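Local coordinates for B-agarase (Saccharophagus degradans, PDB 4BQ2), which hydrolyses the beta-1,4 linkages of agarose as a family 50 exo-beta-agarase, probably releasing short sugar units from chain ends, at residues 448-453 / 605-610; 204-209 / 383-388; 239-244 / 734-739. All blocks are in the same frame, centred on the assembly; numbering follows the deposited sequence.

Interaction 1: residues 448-453 / 605-610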
# COMPACT_ATOMS: atom_id res chain seq x y z
N ALA A 448 3.04 -17.90 3.13
CA ALA A 448 3.61 -16.55 3.33
C ALA A 448 2.49 -15.52 3.39
O ALA A 448 2.57 -14.46 2.74
CB ALA A 448 4.60 -16.20 2.22
N ASP A 449 1.45 -15.86 4.15
CA ASP A 449 0.26 -15.03 4.25
C ASP A 449 0.64 -13.74 4.96
O ASP A 449 1.17 -13.76 6.09
CB ASP A 449 -0.82 -15.74 5.05
CG ASP A 449 -1.22 -17.06 4.45
OD1 ASP A 449 -1.21 -17.22 3.21
OD2 ASP A 449 -1.58 -17.96 5.25
N PHE A 450 0.36 -12.62 4.29
CA PHE A 450 0.74 -11.33 4.80
C PHE A 450 -0.29 -10.69 5.74
O PHE A 450 -0.09 -10.63 6.96
CB PHE A 450 1.11 -10.37 3.66
CG PHE A 450 1.74 -9.12 4.17
CD1 PHE A 450 3.04 -9.15 4.69
CD2 PHE A 450 1.00 -7.93 4.25
CE1 PHE A 450 3.62 -8.02 5.22
CE2 PHE A 450 1.59 -6.78 4.78
CZ PHE A 450 2.90 -6.83 5.28
N TRP A 451 -1.39 -10.18 5.19
CA TRP A 451 -2.41 -9.54 6.05
C TRP A 451 -3.13 -10.52 6.99
O TRP A 451 -3.66 -10.11 8.03
CB TRP A 451 -3.42 -8.80 5.16
CG TRP A 451 -2.87 -7.60 4.41
CD1 TRP A 451 -2.90 -7.40 3.05
CD2 TRP A 451 -2.27 -6.42 4.98
NE1 TRP A 451 -2.35 -6.19 2.73
CE2 TRP A 451 -1.94 -5.56 3.90
CE3 TRP A 451 -1.97 -6.01 6.29
CZ2 TRP A 451 -1.33 -4.31 4.09
CZ3 TRP A 451 -1.36 -4.76 6.49
CH2 TRP A 451 -1.05 -3.93 5.39
N GLY A 452 -3.16 -11.81 6.65
CA GLY A 452 -3.91 -12.80 7.40
C GLY A 452 -3.99 -14.11 6.65
O GLY A 452 -3.61 -14.18 5.47
N ALA A 453 -4.46 -15.15 7.32
CA ALA A 453 -4.59 -16.47 6.69
C ALA A 453 -5.66 -16.45 5.59
O ALA A 453 -6.60 -15.64 5.63
CB ALA A 453 -4.95 -17.51 7.74
N PRO A 605 -2.61 -6.99 -5.40
CA PRO A 605 -1.34 -6.26 -5.40
C PRO A 605 -0.34 -6.95 -6.33
O PRO A 605 -0.61 -8.07 -6.81
CB PRO A 605 -0.86 -6.40 -3.95
CG PRO A 605 -1.46 -7.70 -3.47
CD PRO A 605 -2.67 -8.03 -4.35
N ASP A 606 0.80 -6.32 -6.56
CA ASP A 606 1.82 -6.96 -7.40
C ASP A 606 2.41 -8.25 -6.83
O ASP A 606 2.88 -9.10 -7.56
CB ASP A 606 2.88 -5.95 -7.85
CG ASP A 606 3.82 -5.54 -6.75
OD1 ASP A 606 3.52 -5.69 -5.55
OD2 ASP A 606 4.91 -5.06 -7.12
N TRP A 607 2.35 -8.41 -5.52
CA TRP A 607 2.84 -9.63 -4.87
C TRP A 607 1.75 -10.68 -4.69
O TRP A 607 1.94 -11.69 -4.00
CB TRP A 607 3.54 -9.26 -3.54
CG TRP A 607 2.74 -8.30 -2.66
CD1 TRP A 607 2.86 -6.94 -2.62
CD2 TRP A 607 1.71 -8.66 -1.70
NE1 TRP A 607 1.97 -6.43 -1.70
CE2 TRP A 607 1.26 -7.45 -1.13
CE3 TRP A 607 1.14 -9.87 -1.29
CZ2 TRP A 607 0.24 -7.41 -0.14
CZ3 TRP A 607 0.12 -9.84 -0.29
CH2 TRP A 607 -0.31 -8.60 0.26
N GLY A 608 0.59 -10.45 -5.30
CA GLY A 608 -0.49 -11.38 -5.12
C GLY A 608 -1.39 -11.49 -6.34
O GLY A 608 -2.62 -11.52 -6.20
N MET A 609 -0.80 -11.54 -7.53
CA MET A 609 -1.66 -11.73 -8.71
C MET A 609 -1.19 -12.83 -9.71
O MET A 609 -1.04 -12.55 -10.91
CB MET A 609 -1.87 -10.40 -9.43
CG MET A 609 -0.56 -9.67 -9.78
SD MET A 609 -0.85 -8.03 -10.50
CE MET A 609 -1.38 -8.39 -12.18
N PRO A 610 -1.00 -14.06 -9.23
CA PRO A 610 -0.71 -15.14 -10.18
C PRO A 610 -1.84 -15.20 -11.21
O PRO A 610 -3.02 -14.97 -10.85
CB PRO A 610 -0.75 -16.41 -9.33
CG PRO A 610 -0.83 -15.98 -7.91
CD PRO A 610 -1.35 -14.58 -7.90
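Trp-607 sets the far corner of its indole against the pair formed by Phe-450 and Trp-451, and the three form an aromatic cluster without a single hydrogen bond between the two loops. CH2 of Trp-607 makes both approaches: it lies 4.0 Å from CD1 of Trp-451, which meets the Trp-607 ring at its edge, near its plane, and 4.1 Å from CB of Phe-450. The indole planes of Trp-451 and Trp-607 are 53° apart, a slanted pairing rather than a stack. Phe-450 has CG anti to its N (chi1 -170°), which carries the phenyl ring alongside Trp-451; there its CD2 sits 3.6 Å above the indole plane, over the centre. Trp-607 takes the less common setting with CG between N and C (chi1 47°), folding its ring back over Pro-605, whose CG covers one face. It sits in a type I turn closed by Gly-608 N to Pro-605 O. A glycerol, probably from the crystallisation liquor, lies beside Trp-451; partly exposed aromatic rings often line sugar-binding surfaces, so a sugar site here is possible but not established. NE1 of Trp-451 is hydrogen-bonded to Glu-491, and His-366 meets both Phe-450 and Trp-451. The contact joins the loop between strands 443-444 and 454-455 to the one running from strand 598-599 into helix 611-620.

Interaction 2: residues 204-209 / 383-388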
# COMPACT_ATOMS: atom_id res chain seq x y z
N VAL A 204 6.20 14.47 18.22
CA VAL A 204 4.90 15.01 17.83
C VAL A 204 4.48 16.19 18.71
O VAL A 204 4.60 16.15 19.93
CB VAL A 204 3.79 13.92 17.95
CG1 VAL A 204 2.56 14.34 17.17
CG2 VAL A 204 4.30 12.55 17.47
N ASP A 205 4.02 17.25 18.06
CA ASP A 205 3.45 18.41 18.74
C ASP A 205 1.94 18.23 19.02
O ASP A 205 1.40 17.13 18.83
CB ASP A 205 3.80 19.69 17.97
CG ASP A 205 3.00 19.86 16.69
OD1 ASP A 205 2.03 19.07 16.40
OD2 ASP A 205 3.33 20.82 15.98
N GLU A 206 1.25 19.29 19.48
CA GLU A 206 -0.14 19.11 19.92
C GLU A 206 -1.11 18.90 18.73
O GLU A 206 -2.22 18.43 18.94
CB GLU A 206 -0.64 20.27 20.80
CG GLU A 206 -0.68 21.61 20.09
CD GLU A 206 0.62 22.40 20.22
OE1 GLU A 206 1.73 21.78 20.17
OE2 GLU A 206 0.52 23.64 20.36
N PHE A 207 -0.65 19.22 17.52
CA PHE A 207 -1.43 19.13 16.26
C PHE A 207 -1.11 17.82 15.51
O PHE A 207 -1.62 17.57 14.40
CB PHE A 207 -1.11 20.34 15.36
CG PHE A 207 -1.41 21.67 16.00
CD1 PHE A 207 -2.74 22.06 16.26
CD2 PHE A 207 -0.37 22.53 16.37
CE1 PHE A 207 -3.01 23.27 16.87
CE2 PHE A 207 -0.64 23.77 16.96
CZ PHE A 207 -1.95 24.13 17.22
N GLY A 208 -0.28 16.97 16.11
CA GLY A 208 0.14 15.73 15.44
C GLY A 208 1.26 15.89 14.41
O GLY A 208 1.59 14.93 13.72
N GLN A 209 1.85 17.09 14.31
CA GLN A 209 2.95 17.38 13.35
C GLN A 209 4.34 17.05 13.91
O GLN A 209 4.53 16.95 15.11
CB GLN A 209 2.95 18.87 12.95
CG GLN A 209 1.60 19.42 12.57
CD GLN A 209 1.59 20.94 12.39
OE1 GLN A 209 1.25 21.43 11.33
NE2 GLN A 209 2.00 21.68 13.43
N LEU A 383 -9.95 18.32 13.41
CA LEU A 383 -11.29 18.62 12.92
C LEU A 383 -12.08 19.39 14.00
O LEU A 383 -12.72 20.40 13.70
CB LEU A 383 -12.06 17.37 12.53
CG LEU A 383 -11.45 16.54 11.38
CD1 LEU A 383 -12.39 15.39 11.09
CD2 LEU A 383 -11.23 17.39 10.13
N GLU A 384 -12.01 18.94 15.25
CA GLU A 384 -12.72 19.68 16.30
C GLU A 384 -12.13 21.08 16.46
O GLU A 384 -12.87 22.09 16.55
CB GLU A 384 -12.74 18.95 17.64
CG GLU A 384 -13.67 19.63 18.65
CD GLU A 384 -13.80 18.86 19.94
OE1 GLU A 384 -13.56 17.65 19.98
OE2 GLU A 384 -14.16 19.50 20.95
N ARG A 385 -10.79 21.16 16.44
CA ARG A 385 -10.14 22.48 16.54
C ARG A 385 -10.59 23.41 15.43
O ARG A 385 -10.83 24.59 15.69
CB ARG A 385 -8.62 22.36 16.47
CG ARG A 385 -7.98 21.79 17.74
CD ARG A 385 -6.46 21.79 17.56
NE ARG A 385 -5.74 21.49 18.79
CZ ARG A 385 -5.00 20.41 19.03
NH1 ARG A 385 -4.85 19.45 18.12
NH2 ARG A 385 -4.38 20.28 20.20
N LYS A 386 -10.68 22.90 14.20
CA LYS A 386 -11.06 23.75 13.04
C LYS A 386 -12.52 24.16 12.99
O LYS A 386 -12.83 25.32 12.66
CB LYS A 386 -10.78 23.04 11.71
CG LYS A 386 -9.35 23.11 11.23
CD LYS A 386 -9.13 22.35 9.91
CE LYS A 386 -9.85 22.99 8.74
NZ LYS A 386 -9.32 22.51 7.41
N TYR A 387 -13.40 23.20 13.28
CA TYR A 387 -14.82 23.41 13.01
C TYR A 387 -15.64 23.62 14.24
O TYR A 387 -16.80 24.03 14.14
CB TYR A 387 -15.40 22.26 12.15
CG TYR A 387 -14.71 22.11 10.80
CD1 TYR A 387 -14.54 23.20 9.97
CD2 TYR A 387 -14.27 20.87 10.35
CE1 TYR A 387 -13.91 23.08 8.72
CE2 TYR A 387 -13.63 20.73 9.11
CZ TYR A 387 -13.48 21.86 8.30
OH TYR A 387 -12.89 21.75 7.08
N GLY A 388 -15.04 23.34 15.40
CA GLY A 388 -15.68 23.49 16.70
C GLY A 388 -16.94 22.63 16.78
O GLY A 388 -17.10 21.68 16.00
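The loop 204-209 forms a type I turn from Asp-205 to Gly-208, and it faces the last turn of helix 378-387 with the CA atoms of Phe-207 and Arg-385 9.3 Å apart. Arg-385 spans that gap: its chain is extended from CG to NE, long enough to bring the guanidinium to the turn. There NH1 donates to the carbonyl O of Glu-206 at 2.9 Å, and NH2 adds a weak bond to the same oxygen at 3.1 Å. The NH1 donor stands above the carbonyl plane, and its N-H...O angle is 133°, far from straight. Phe-207 covers one face of the guanidinium near the rim, CD1 lying 3.6 Å above it, with ring and guanidinium planes 60° apart. The ring is itself covered by CG of Glu-206, centred over one face. Asp-205 OD1 takes the N-H groups of Phe-207 and Gln-209 from opposite faces of the carboxylate, the first closing an Asx turn, while OD2 receives Gln-209 NE2. Gly-208, at positive phi, ends the turn in a conformation open chiefly to a residue without a side chain. Asn-382 accepts from Arg-385 NH1 and donates to Phe-207 O. Since OE2 of Glu-206 stays 5.9 Å from NH2 of Arg-385, the contact rests on a charged donor gripping a neutral backbone oxygen, the opposite charge probably adding a little attraction.

Interaction 3: residues 239-244 / 734-739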
# COMPACT_ATOMS: atom_id res chain seq x y z
N LYS A 239 -19.77 23.42 -6.22
CA LYS A 239 -20.03 23.30 -7.67
C LYS A 239 -19.13 22.27 -8.39
O LYS A 239 -17.90 22.36 -8.33
CB LYS A 239 -19.95 24.70 -8.35
CG LYS A 239 -21.09 25.65 -8.01
CD LYS A 239 -20.90 27.04 -8.64
CE LYS A 239 -21.42 28.16 -7.72
NZ LYS A 239 -21.29 29.55 -8.28
N PRO A 240 -19.74 21.28 -9.07
CA PRO A 240 -19.03 20.26 -9.86
C PRO A 240 -18.35 20.92 -11.07
O PRO A 240 -18.80 21.96 -11.50
CB PRO A 240 -20.16 19.36 -10.39
CG PRO A 240 -21.35 19.67 -9.52
CD PRO A 240 -21.20 21.12 -9.17
N MET A 241 -17.29 20.31 -11.60
CA MET A 241 -16.66 20.78 -12.84
C MET A 241 -17.69 20.86 -13.96
O MET A 241 -18.73 20.19 -13.87
CB MET A 241 -15.55 19.82 -13.26
CG MET A 241 -14.27 20.03 -12.47
SD MET A 241 -12.83 19.17 -13.17
CE MET A 241 -11.53 19.97 -12.23
N PRO A 242 -17.42 21.70 -15.00
CA PRO A 242 -18.44 21.84 -16.03
C PRO A 242 -18.66 20.55 -16.81
O PRO A 242 -17.75 19.71 -16.94
CB PRO A 242 -17.89 22.94 -16.97
CG PRO A 242 -16.46 23.14 -16.59
CD PRO A 242 -16.32 22.68 -15.17
N SER A 243 -19.87 20.39 -17.30
CA SER A 243 -20.16 19.28 -18.21
C SER A 243 -20.19 17.91 -17.54
O SER A 243 -20.11 16.89 -18.22
CB SER A 243 -19.20 19.27 -19.39
OG SER A 243 -19.62 18.30 -20.35
N ARG A 244 -20.29 17.89 -16.22
CA ARG A 244 -20.54 16.65 -15.48
C ARG A 244 -22.06 16.43 -15.44
O ARG A 244 -22.84 17.40 -15.28
CB ARG A 244 -19.97 16.74 -14.06
CG ARG A 244 -18.43 16.81 -13.95
CD ARG A 244 -17.75 15.68 -14.71
NE ARG A 244 -16.27 15.78 -14.79
CZ ARG A 244 -15.49 15.60 -13.73
NH1 ARG A 244 -16.06 15.37 -12.56
NH2 ARG A 244 -14.17 15.68 -13.83
N ALA A 734 -2.79 18.95 -9.27
CA ALA A 734 -2.55 17.79 -10.14
C ALA A 734 -3.86 17.05 -10.39
O ALA A 734 -4.14 16.66 -11.52
CB ALA A 734 -1.49 16.86 -9.53
N ALA A 735 -4.67 16.90 -9.35
CA ALA A 735 -5.97 16.25 -9.50
C ALA A 735 -6.89 17.04 -10.43
O ALA A 735 -7.54 16.45 -11.31
CB ALA A 735 -6.61 16.00 -8.13
N LYS A 736 -6.93 18.35 -10.28
CA LYS A 736 -7.79 19.15 -11.15
C LYS A 736 -7.37 19.09 -12.62
O LYS A 736 -8.22 19.04 -13.50
CB LYS A 736 -7.89 20.61 -10.70
CG LYS A 736 -8.58 20.80 -9.35
CD LYS A 736 -8.69 22.31 -9.09
CE LYS A 736 -9.49 22.64 -7.85
NZ LYS A 736 -9.90 24.09 -7.93
N GLU A 737 -6.06 19.07 -12.87
CA GLU A 737 -5.54 18.99 -14.24
C GLU A 737 -5.95 17.69 -14.92
O GLU A 737 -6.36 17.68 -16.10
CB GLU A 737 -4.00 19.13 -14.24
CG GLU A 737 -3.50 20.56 -13.94
CD GLU A 737 -3.51 21.50 -15.17
OE1 GLU A 737 -3.29 20.99 -16.29
OE2 GLU A 737 -3.72 22.74 -15.02
N VAL A 738 -5.82 16.59 -14.18
CA VAL A 738 -6.18 15.28 -14.70
C VAL A 738 -7.70 15.17 -14.85
O VAL A 738 -8.21 14.70 -15.90
CB VAL A 738 -5.68 14.17 -13.74
CG1 VAL A 738 -6.32 12.81 -14.09
CG2 VAL A 738 -4.15 14.06 -13.80
N ASN A 739 -8.42 15.58 -13.80
CA ASN A 739 -9.87 15.44 -13.80
C ASN A 739 -10.56 16.31 -14.86
O ASN A 739 -11.65 15.97 -15.35
CB ASN A 739 -10.43 15.74 -12.40
CG ASN A 739 -10.16 14.62 -11.41
OD1 ASN A 739 -9.93 13.47 -11.80
ND2 ASN A 739 -10.16 14.96 -10.11
O HOH W 1 -13.84 16.66 -16.94
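Arg-244 and Asn-739 supply the polar half of this contact. NH2 of Arg-244 donates to the backbone O of Asn-739 at 3.0 Å; the oxygen lies in the guanidinium plane, whereas the donor stands 47° out of the carbonyl plane, and the N-H...O angle of 132° is well bent. A water reinforces the pair, donating to Asn-739 O at 2.8 Å and accepting a long, weak bond from Arg-244 NE. Asn-739 is the last residue of its helix, and carbonyls at such an end lack the usual i+4 partner, so a positively charged donor is well suited to this one. The amide of Asn-739 turns elsewhere, its ND2 reaching Trp-410 O and its OD1 reaching Thr-284.

Apolar contact comes from Met-241. Its side chain is extended beyond CG, which sends the sulfur and methyl across to the helix. CE lies 4.0 Å from CB of Lys-736 and 3.7 Å from O of the same residue, while SD rests 4.0 Å from the C atom of Asn-739. A long, unbranched thioether fits a helix surface made largely of backbone here. The bend of Arg-244 at chi2 turns its guanidinium so that CB of Met-241 lies over one face.

Both residues belong to one type II turn, Met-241 to Arg-244, with Ser-243 at positive phi. This turn lies in the loop between helix 222-235 and strand 263-267, and it packs against the C-terminal end of helix 729-739. Another side of that helix rests on helix 673-688 through Ala-734 and Val-738, and Gly-411, just after helix 394-410, accepts a second bond from Arg-244 NH2.

How the interactions relate
The three contacts are separate: no two touch, and the nearest atoms of interactions 2 and 3 are still about 15 Å apart. Interaction 1 lies closest to the middle of the chain, its centre about 12 Å away, and has a glycerol, probably from the crystallisation liquor, beside it, a weak hint that it may border a sugar pocket. Interactions 2 and 3 sit about 26 Å from the chain centre, and their centres are about 36 Å and 35 Å from that of interaction 1. In sequence, interactions 2 and 3 alternate their segments, while interaction 1 falls between the two segments of interaction 3. Both outer contacts use an arginine on a backbone carbonyl; interaction 1 is an apolar, aromatic contact with no hydrogen bond across it.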